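Local coordinates for arylmalonate decarboxylase (Bordetella bronchiseptica, PDB 3IXL), which catalyses the decarboxylation of 2-aryl-2-methylmalonates, taking up a proton to give 2-arylpropionates and carbon dioxide, at residues T8-I12 and G215-V220; L40-T44 and T154-M159; T193-I197 and S210-A214. The protein carries 2 engineered substitutions. All coordinates share one frame; numbering follows the deposited sequence.

Contact 1 of 3, residues T8-I12 and G215-V220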
loop_
_atom_site.group_PDB
_atom_site.type_symbol
_atom_site.label_atom_id
_atom_site.label_comp_id
_atom_site.label_asym_id
_atom_site.label_seq_id
_atom_site.Cartn_x
_atom_site.Cartn_y
_atom_site.Cartn_z
ATOM N N THR A 8 10.952 -16.130 -3.774
ATOM C CA THR A 8 11.281 -14.918 -3.041
ATOM C C THR A 8 10.418 -13.784 -3.587
ATOM O O THR A 8 10.200 -13.687 -4.791
ATOM C CB THR A 8 12.765 -14.597 -3.214
ATOM O OG1 THR A 8 13.539 -15.684 -2.683
ATOM C CG2 THR A 8 13.133 -13.354 -2.483
ATOM N N ILE A 9 9.890 -12.953 -2.695
ATOM C CA ILE A 9 9.123 -11.785 -3.124
ATOM C C ILE A 9 9.972 -10.541 -2.905
ATOM O O ILE A 9 10.443 -10.302 -1.790
ATOM C CB ILE A 9 7.779 -11.694 -2.377
ATOM C CG1 ILE A 9 6.874 -12.847 -2.831
ATOM C CG2 ILE A 9 7.110 -10.329 -2.624
ATOM C CD1 ILE A 9 5.645 -13.053 -1.984
ATOM N N GLY A 10 10.186 -9.774 -3.969
ATOM C CA GLY A 10 11.019 -8.584 -3.900
ATOM C C GLY A 10 10.207 -7.318 -3.725
ATOM O O GLY A 10 9.143 -7.168 -4.352
ATOM N N MET A 11 10.717 -6.404 -2.903
ATOM C CA MET A 11 10.006 -5.156 -2.581
ATOM C C MET A 11 10.907 -3.946 -2.706
ATOM O O MET A 11 11.991 -3.923 -2.132
ATOM C CB MET A 11 9.416 -5.247 -1.176
ATOM C CG MET A 11 8.303 -6.272 -1.125
ATOM S SD MET A 11 7.504 -6.399 0.474
ATOM C CE MET A 11 5.971 -7.198 -0.034
ATOM N N ILE A 12 10.459 -2.951 -3.462
ATOM C CA ILE A 12 11.140 -1.667 -3.557
ATOM C C ILE A 12 10.489 -0.753 -2.521
ATOM O O ILE A 12 9.274 -0.531 -2.574
ATOM C CB ILE A 12 11.019 -1.065 -4.971
ATOM C CG1 ILE A 12 11.562 -2.033 -6.030
ATOM C CG2 ILE A 12 11.770 0.269 -5.036
ATOM C CD1 ILE A 12 11.204 -1.633 -7.449
ATOM N N GLY A 215 -0.281 -4.290 0.209
ATOM C CA GLY A 215 0.911 -4.514 -0.619
ATOM C C GLY A 215 1.422 -5.940 -0.487
ATOM O O GLY A 215 1.762 -6.585 -1.485
ATOM N N PHE A 216 1.477 -6.440 0.746
ATOM C CA PHE A 216 1.879 -7.827 0.972
ATOM C C PHE A 216 0.904 -8.816 0.362
ATOM O O PHE A 216 1.309 -9.742 -0.320
ATOM C CB PHE A 216 2.060 -8.109 2.469
ATOM C CG PHE A 216 3.368 -7.619 3.006
ATOM C CD1 PHE A 216 3.481 -6.350 3.554
ATOM C CD2 PHE A 216 4.506 -8.418 2.912
ATOM C CE1 PHE A 216 4.706 -5.880 4.017
ATOM C CE2 PHE A 216 5.740 -7.965 3.374
ATOM C CZ PHE A 216 5.845 -6.698 3.920
ATOM N N TRP A 217 -0.382 -8.598 0.610
ATOM C CA TRP A 217 -1.427 -9.473 0.093
ATOM C C TRP A 217 -1.326 -9.570 -1.430
ATOM O O TRP A 217 -1.413 -10.650 -2.018
ATOM C CB TRP A 217 -2.785 -8.897 0.517
ATOM C CG TRP A 217 -3.967 -9.573 -0.105
ATOM C CD1 TRP A 217 -4.577 -10.715 0.324
ATOM C CD2 TRP A 217 -4.698 -9.127 -1.251
ATOM N NE1 TRP A 217 -5.640 -11.019 -0.504
ATOM C CE2 TRP A 217 -5.731 -10.058 -1.478
ATOM C CE3 TRP A 217 -4.570 -8.032 -2.115
ATOM C CZ2 TRP A 217 -6.633 -9.928 -2.542
ATOM C CZ3 TRP A 217 -5.466 -7.906 -3.169
ATOM C CH2 TRP A 217 -6.482 -8.848 -3.371
ATOM N N ASP A 218 -1.128 -8.425 -2.065
ATOM C CA ASP A 218 -1.104 -8.324 -3.515
ATOM C C ASP A 218 0.157 -8.943 -4.109
ATOM O O ASP A 218 0.097 -9.582 -5.166
ATOM C CB ASP A 218 -1.221 -6.844 -3.887
ATOM C CG ASP A 218 -1.085 -6.590 -5.364
ATOM O OD1 ASP A 218 -0.056 -5.988 -5.767
ATOM O OD2 ASP A 218 -2.030 -6.945 -6.107
ATOM N N ALA A 219 1.298 -8.761 -3.437
ATOM C CA ALA A 219 2.544 -9.384 -3.882
ATOM C C ALA A 219 2.461 -10.903 -3.775
ATOM O O ALA A 219 2.901 -11.628 -4.673
ATOM C CB ALA A 219 3.713 -8.860 -3.069
ATOM N N VAL A 220 1.869 -11.384 -2.684
ATOM C CA VAL A 220 1.698 -12.823 -2.486
ATOM C C VAL A 220 0.719 -13.385 -3.512
ATOM O O VAL A 220 0.912 -14.489 -4.038
ATOM C CB VAL A 220 1.274 -13.139 -1.035
ATOM C CG1 VAL A 220 0.889 -14.592 -0.874
ATOM C CG2 VAL A 220 2.401 -12.780 -0.079
#
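The thioether end of Met11 lies over one face of the Phe216 ring. Its methyl CE sits 3.8 Å from the centroid of the Phe216 ring and 24° off the ring normal, a CH-pi contact displaced toward the rim on the CD2–CE2 side. Met11 SD follows more obliquely at 4.2 Å from the centroid of the Phe216 ring, adding a Met-aromatic contact to the methyl's CH-pi one. The methionine chain arrives roughly at a right angle to the phenylalanine side chain. Its CG is anti to the carbonyl carbon (chi1 -68°) and the rest of the chain is extended, which carries CE from the strand across to the helix. There the methyl also meets Ala219 CB, at 4.1 Å from Met11 CE.

One turn on along the helix and two residues back along the strand, Ile9 takes over. Its two branches divide the work: Ile9 CG2 packs on Ala219 CB at 3.7 Å, while Ile9 CD1 reaches Val220 CG2 at 3.8 Å, the two side chains crossing nearly at right angles. The small Ala219 methyl is thus touched by both strand residues. Ala219 CA lies 7.0 Å from Ile9 CA, the nearest backbone approach of the two segments.

Everything that meets is apolar and buried. Phe33 of the adjoining strand 33-37 stands edge-to-face with Phe216 and also touches Ile9 and Met11, while Met73 of the ligand pocket touches both Met11 and Phe216. The axes of segments 8-12 and 215-220 approach to 9.6 Å, their directions at 136°. This is helix-on-sheet packing, in which helix 211-222, which follows the edge strand of one four-stranded parallel sheet, is laid against strand 8-13 of the other, as in the two-domain alpha/beta fold of the Asp/Glu racemase clan.

Contact 2 of 3, residues L40-T44 and T154-M159. With SO4 (sulfate ion), chain B.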
loop_
_atom_site.group_PDB
_atom_site.type_symbol
_atom_site.label_atom_id
_atom_site.label_comp_id
_atom_site.label_asym_id
_atom_site.label_seq_id
_atom_site.Cartn_x
_atom_site.Cartn_y
_atom_site.Cartn_z
ATOM N N LEU A 40 13.919 7.762 -0.315
ATOM C CA LEU A 40 12.956 8.859 -0.404
ATOM C C LEU A 40 13.161 9.855 0.732
ATOM O O LEU A 40 13.302 9.454 1.886
ATOM C CB LEU A 40 11.521 8.304 -0.360
ATOM C CG LEU A 40 10.357 9.299 -0.412
ATOM C CD1 LEU A 40 10.308 9.998 -1.771
ATOM C CD2 LEU A 40 9.043 8.597 -0.128
ATOM N N GLY A 41 13.167 11.145 0.396
ATOM C CA GLY A 41 13.448 12.197 1.374
ATOM C C GLY A 41 12.249 12.764 2.119
ATOM O O GLY A 41 12.373 13.210 3.261
ATOM N N SER A 42 11.097 12.776 1.458
ATOM C CA SER A 42 9.850 13.233 2.048
ATOM C C SER A 42 8.708 12.638 1.243
ATOM O O SER A 42 8.859 12.346 0.047
ATOM C CB SER A 42 9.763 14.757 2.026
ATOM O OG SER A 42 9.704 15.227 0.694
ATOM N N VAL A 43 7.565 12.477 1.899
ATOM C CA VAL A 43 6.379 11.928 1.258
ATOM C C VAL A 43 5.635 13.108 0.622
ATOM O O VAL A 43 4.597 13.550 1.097
ATOM C CB VAL A 43 5.528 11.099 2.266
ATOM C CG1 VAL A 43 4.382 10.403 1.562
ATOM C CG2 VAL A 43 6.419 10.076 3.007
ATOM N N THR A 44 6.229 13.632 -0.449
ATOM C CA THR A 44 5.705 14.766 -1.197
ATOM C C THR A 44 6.090 14.538 -2.659
ATOM O O THR A 44 7.074 13.849 -2.924
ATOM C CB THR A 44 6.358 16.113 -0.769
ATOM O OG1 THR A 44 7.762 16.064 -1.014
ATOM C CG2 THR A 44 6.113 16.450 0.698
ATOM N N THR A 154 4.789 14.300 6.381
ATOM C CA THR A 154 5.651 14.048 5.224
ATOM C C THR A 154 6.914 13.268 5.545
ATOM O O THR A 154 7.615 12.857 4.633
ATOM C CB THR A 154 6.065 15.329 4.475
ATOM O OG1 THR A 154 6.873 16.149 5.328
ATOM C CG2 THR A 154 4.832 16.072 3.992
ATOM N N GLY A 155 7.207 13.061 6.826
ATOM C CA GLY A 155 8.409 12.321 7.202
ATOM C C GLY A 155 8.166 10.824 7.212
ATOM O O GLY A 155 7.166 10.365 7.752
ATOM N N VAL A 156 9.090 10.064 6.630
ATOM C CA VAL A 156 8.977 8.601 6.615
ATOM C C VAL A 156 8.990 8.013 8.034
ATOM O O VAL A 156 8.100 7.237 8.402
ATOM C CB VAL A 156 10.083 7.956 5.741
ATOM C CG1 VAL A 156 10.129 6.441 5.941
ATOM C CG2 VAL A 156 9.868 8.291 4.275
ATOM N N GLU A 157 9.991 8.386 8.830
ATOM C CA GLU A 157 10.087 7.925 10.224
ATOM C C GLU A 157 8.904 8.354 11.091
ATOM O O GLU A 157 8.445 7.593 11.954
ATOM C CB GLU A 157 11.402 8.386 10.869
ATOM C CG GLU A 157 12.480 7.317 10.956
ATOM C CD GLU A 157 12.665 6.549 9.663
ATOM O OE1 GLU A 157 13.019 7.172 8.635
ATOM O OE2 GLU A 157 12.456 5.318 9.683
ATOM N N ALA A 158 8.409 9.569 10.860
ATOM C CA ALA A 158 7.282 10.091 11.617
ATOM C C ALA A 158 6.044 9.209 11.447
ATOM O O ALA A 158 5.268 9.029 12.387
ATOM C CB ALA A 158 6.977 11.530 11.213
ATOM N N MET A 159 5.862 8.651 10.254
ATOM C CA MET A 159 4.693 7.805 10.015
ATOM C C MET A 159 4.733 6.510 10.836
ATOM O O MET A 159 3.699 6.061 11.337
ATOM C CB MET A 159 4.503 7.527 8.524
ATOM C CG MET A 159 3.795 8.663 7.773
ATOM S SD MET A 159 3.884 8.371 6.024
ATOM C CE MET A 159 3.466 9.987 5.405
HETATM S S SO4 B . 12.455 18.111 2.017
HETATM O O1 SO4 B . 12.251 17.574 3.363
HETATM O O2 SO4 B . 11.957 17.147 1.039
HETATM O O3 SO4 B . 11.718 19.366 1.870
HETATM O O4 SO4 B . 13.880 18.361 1.802
HETATM O O HOH W 1 11.570 11.421 5.723
#
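The loop after strand 33-37, bent by an inverse gamma turn centred on Val43, packs against the start of helix 156-160, beside the pocket that holds 2-phenylacetic acid. Val156, at the first turn of that helix, is a member of the pocket, and its side chain lies about 4 Å from the bound ligand. The polar link is a backbone bond: Val43 N donates to Thr154 O over 2.8 Å, nearly straight at 167°, in the carbonyl plane and on a lone pair. Ser42 CA adds a CA-H...O contact to the same oxygen. A water gives a second bridge, donating to Gly41 O and accepting from Val156 N at 3.0 Å.

Beyond these bonds Val43 supplies the apolar contact. Its CG2, anti to the carbonyl carbon, meets Val156 CG2 at 4.1 Å and Met159 CE at 3.8 Å. Val43 and Met159 reach toward each other tip to tip, Met159 being extended beyond CG, and CE also lies near Val43 CB. Val43 thus packs on Val156, which touches the bound ligand, and on Met159, which touches the engineered pocket residue Ser188. Tyr48 of helix 45-51 packs against Val43 as well.

At the outer end, Thr44 CG2 meets Thr154 CG2 at 3.6 Å, the two side chains crossing obliquely. Thr44 is the N-cap of helix 45-51, and its OG1 serves twice, accepting from Gly47 N and donating to Ser42 OG at 2.7 Å. A chi1 of 61° sets Thr44 OG1 between its backbone N and carbonyl carbon, facing Ser42 OG. Ser42 OG passes the chain of bonds outward, donating to sulfate O2 at 3.0 Å, the ion probably coming from the crystallisation liquor.

Contact 3 of 3, residues T193-I197 and S210-A214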
loop_
_atom_site.group_PDB
_atom_site.type_symbol
_atom_site.label_atom_id
_atom_site.label_comp_id
_atom_site.label_asym_id
_atom_site.label_seq_id
_atom_site.Cartn_x
_atom_site.Cartn_y
_atom_site.Cartn_z
ATOM N N THR A 193 -0.240 -0.547 10.884
ATOM C CA THR A 193 -1.696 -0.584 10.940
ATOM C C THR A 193 -2.299 -1.929 11.328
ATOM O O THR A 193 -3.520 -2.039 11.416
ATOM C CB THR A 193 -2.303 -0.225 9.566
ATOM O OG1 THR A 193 -1.962 -1.236 8.605
ATOM C CG2 THR A 193 -1.793 1.133 9.083
ATOM N N LEU A 194 -1.467 -2.953 11.530
ATOM C CA LEU A 194 -2.012 -4.307 11.679
ATOM C C LEU A 194 -2.964 -4.496 12.859
ATOM O O LEU A 194 -3.913 -5.272 12.762
ATOM C CB LEU A 194 -0.896 -5.363 11.701
ATOM C CG LEU A 194 -0.217 -5.669 10.359
ATOM C CD1 LEU A 194 0.894 -6.674 10.568
ATOM C CD2 LEU A 194 -1.199 -6.188 9.335
ATOM N N ASP A 195 -2.716 -3.807 13.969
ATOM C CA ASP A 195 -3.609 -3.923 15.127
ATOM C C ASP A 195 -4.833 -3.018 14.990
ATOM O O ASP A 195 -5.873 -3.275 15.602
ATOM C CB ASP A 195 -2.859 -3.624 16.424
ATOM C CG ASP A 195 -1.860 -4.709 16.793
ATOM O OD1 ASP A 195 -2.041 -5.871 16.380
ATOM O OD2 ASP A 195 -0.896 -4.393 17.512
ATOM N N ALA A 196 -4.721 -1.982 14.160
ATOM C CA ALA A 196 -5.842 -1.061 13.939
ATOM C C ALA A 196 -6.947 -1.670 13.093
ATOM O O ALA A 196 -8.138 -1.476 13.377
ATOM C CB ALA A 196 -5.354 0.244 13.312
ATOM N N ILE A 197 -6.560 -2.397 12.047
ATOM C CA ILE A 197 -7.516 -2.914 11.064
ATOM C C ILE A 197 -8.661 -3.745 11.677
ATOM O O ILE A 197 -9.824 -3.408 11.460
ATOM C CB ILE A 197 -6.817 -3.702 9.921
ATOM C CG1 ILE A 197 -5.871 -2.787 9.135
ATOM C CG2 ILE A 197 -7.856 -4.339 8.984
ATOM C CD1 ILE A 197 -4.846 -3.572 8.313
ATOM N N SER A 210 -5.626 -1.396 3.917
ATOM C CA SER A 210 -4.508 -0.604 4.415
ATOM C C SER A 210 -3.317 -0.811 3.487
ATOM O O SER A 210 -3.042 -1.943 3.085
ATOM C CB SER A 210 -4.169 -1.027 5.845
ATOM O OG SER A 210 -3.072 -0.289 6.339
ATOM N N SER A 211 -2.605 0.271 3.173
ATOM C CA SER A 211 -1.503 0.232 2.189
ATOM C C SER A 211 -0.487 -0.907 2.371
ATOM O O SER A 211 -0.276 -1.701 1.450
ATOM C CB SER A 211 -0.740 1.563 2.190
ATOM O OG SER A 211 -1.490 2.591 1.598
ATOM N N SER A 212 0.179 -0.957 3.517
ATOM C CA SER A 212 1.256 -1.936 3.690
ATOM C C SER A 212 0.725 -3.377 3.638
ATOM O O SER A 212 1.191 -4.186 2.839
ATOM C CB SER A 212 2.062 -1.653 4.954
ATOM O OG SER A 212 3.185 -2.504 5.023
ATOM N N PRO A 213 -0.272 -3.710 4.478
ATOM C CA PRO A 213 -0.818 -5.063 4.414
ATOM C C PRO A 213 -1.359 -5.422 3.022
ATOM O O PRO A 213 -1.114 -6.531 2.543
ATOM C CB PRO A 213 -1.923 -5.041 5.479
ATOM C CG PRO A 213 -1.456 -3.978 6.442
ATOM C CD PRO A 213 -0.899 -2.918 5.557
ATOM N N ALA A 214 -2.054 -4.500 2.357
ATOM C CA ALA A 214 -2.542 -4.783 0.999
ATOM C C ALA A 214 -1.377 -5.037 0.045
ATOM O O ALA A 214 -1.468 -5.908 -0.813
ATOM C CB ALA A 214 -3.414 -3.646 0.481
#
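Polar contact comes down to one pair of hydroxyls: Thr193 OG1 and Ser210 OG are hydrogen-bonded at 2.7 Å, and either could be the donor. Ser210 has its OG anti to the backbone N (chi1 179°), which extends the hydroxyl toward Thr193. The pair is buried, so each hydroxyl gives the other a polar partner inside an otherwise apolar interface. Ser210 stands at the N-cap position of helix 211-222, but its side chain makes no capping bond and is turned to Thr193 instead. Thr193 OG1 also lies against the proline ring, 3.5 Å from Pro213 CG.

Apolar contact centres on that same ring carbon, met by two residues. Leu194 CD2 is at 3.6 Å from Pro213 CG and also approaches CB. Ile197 CD1 lies 3.9 Å from Pro213 CG, and both of these side chains run past the proline in opposite directions to it. Ile197 CD1 also packs on Ser210 CB at 3.6 Å, lying against the carbon that carries the bonded hydroxyl.

Surrounding elements close the group. Leu186 of strand 183-187 touches both Thr193 and Ser210, and Leu194 and Pro213 both reach Asp23 of helix 23-27. Ser211 OG is hydrogen-bonded to Thr75 OG1 and to the backbone N of the engineered Ser188, both pocket residues. The arrangement belongs to a beta-alpha-beta crossover: strand 183-187 leads through helix 196-204 to the parallel edge strand 208-210, and the contact joins the entry to the crossover helix with the turn from that strand into helix 211-222.

Overall arrangement
Helix 211-222 ties two of the three together: its N-cap and first turn (210-214) belong to contact 3, and the next turns (215-220) to contact 1, whose centre is about 14 Å away. One helix thus faces strand 8-13 of one sheet while its start holds to the crossover of the other. Contact 2 touches neither: its nearest atoms are about 9 Å from contact 1 and about 8 Å from contact 3, with centres about 21 and 18 Å apart. The bound 2-phenylacetic acid lies among them, about 4 Å from the side chain of Val156 in contact 2, and about 9 Å from Gly215 of contact 1 and from the side chain of Ser210 in contact 3.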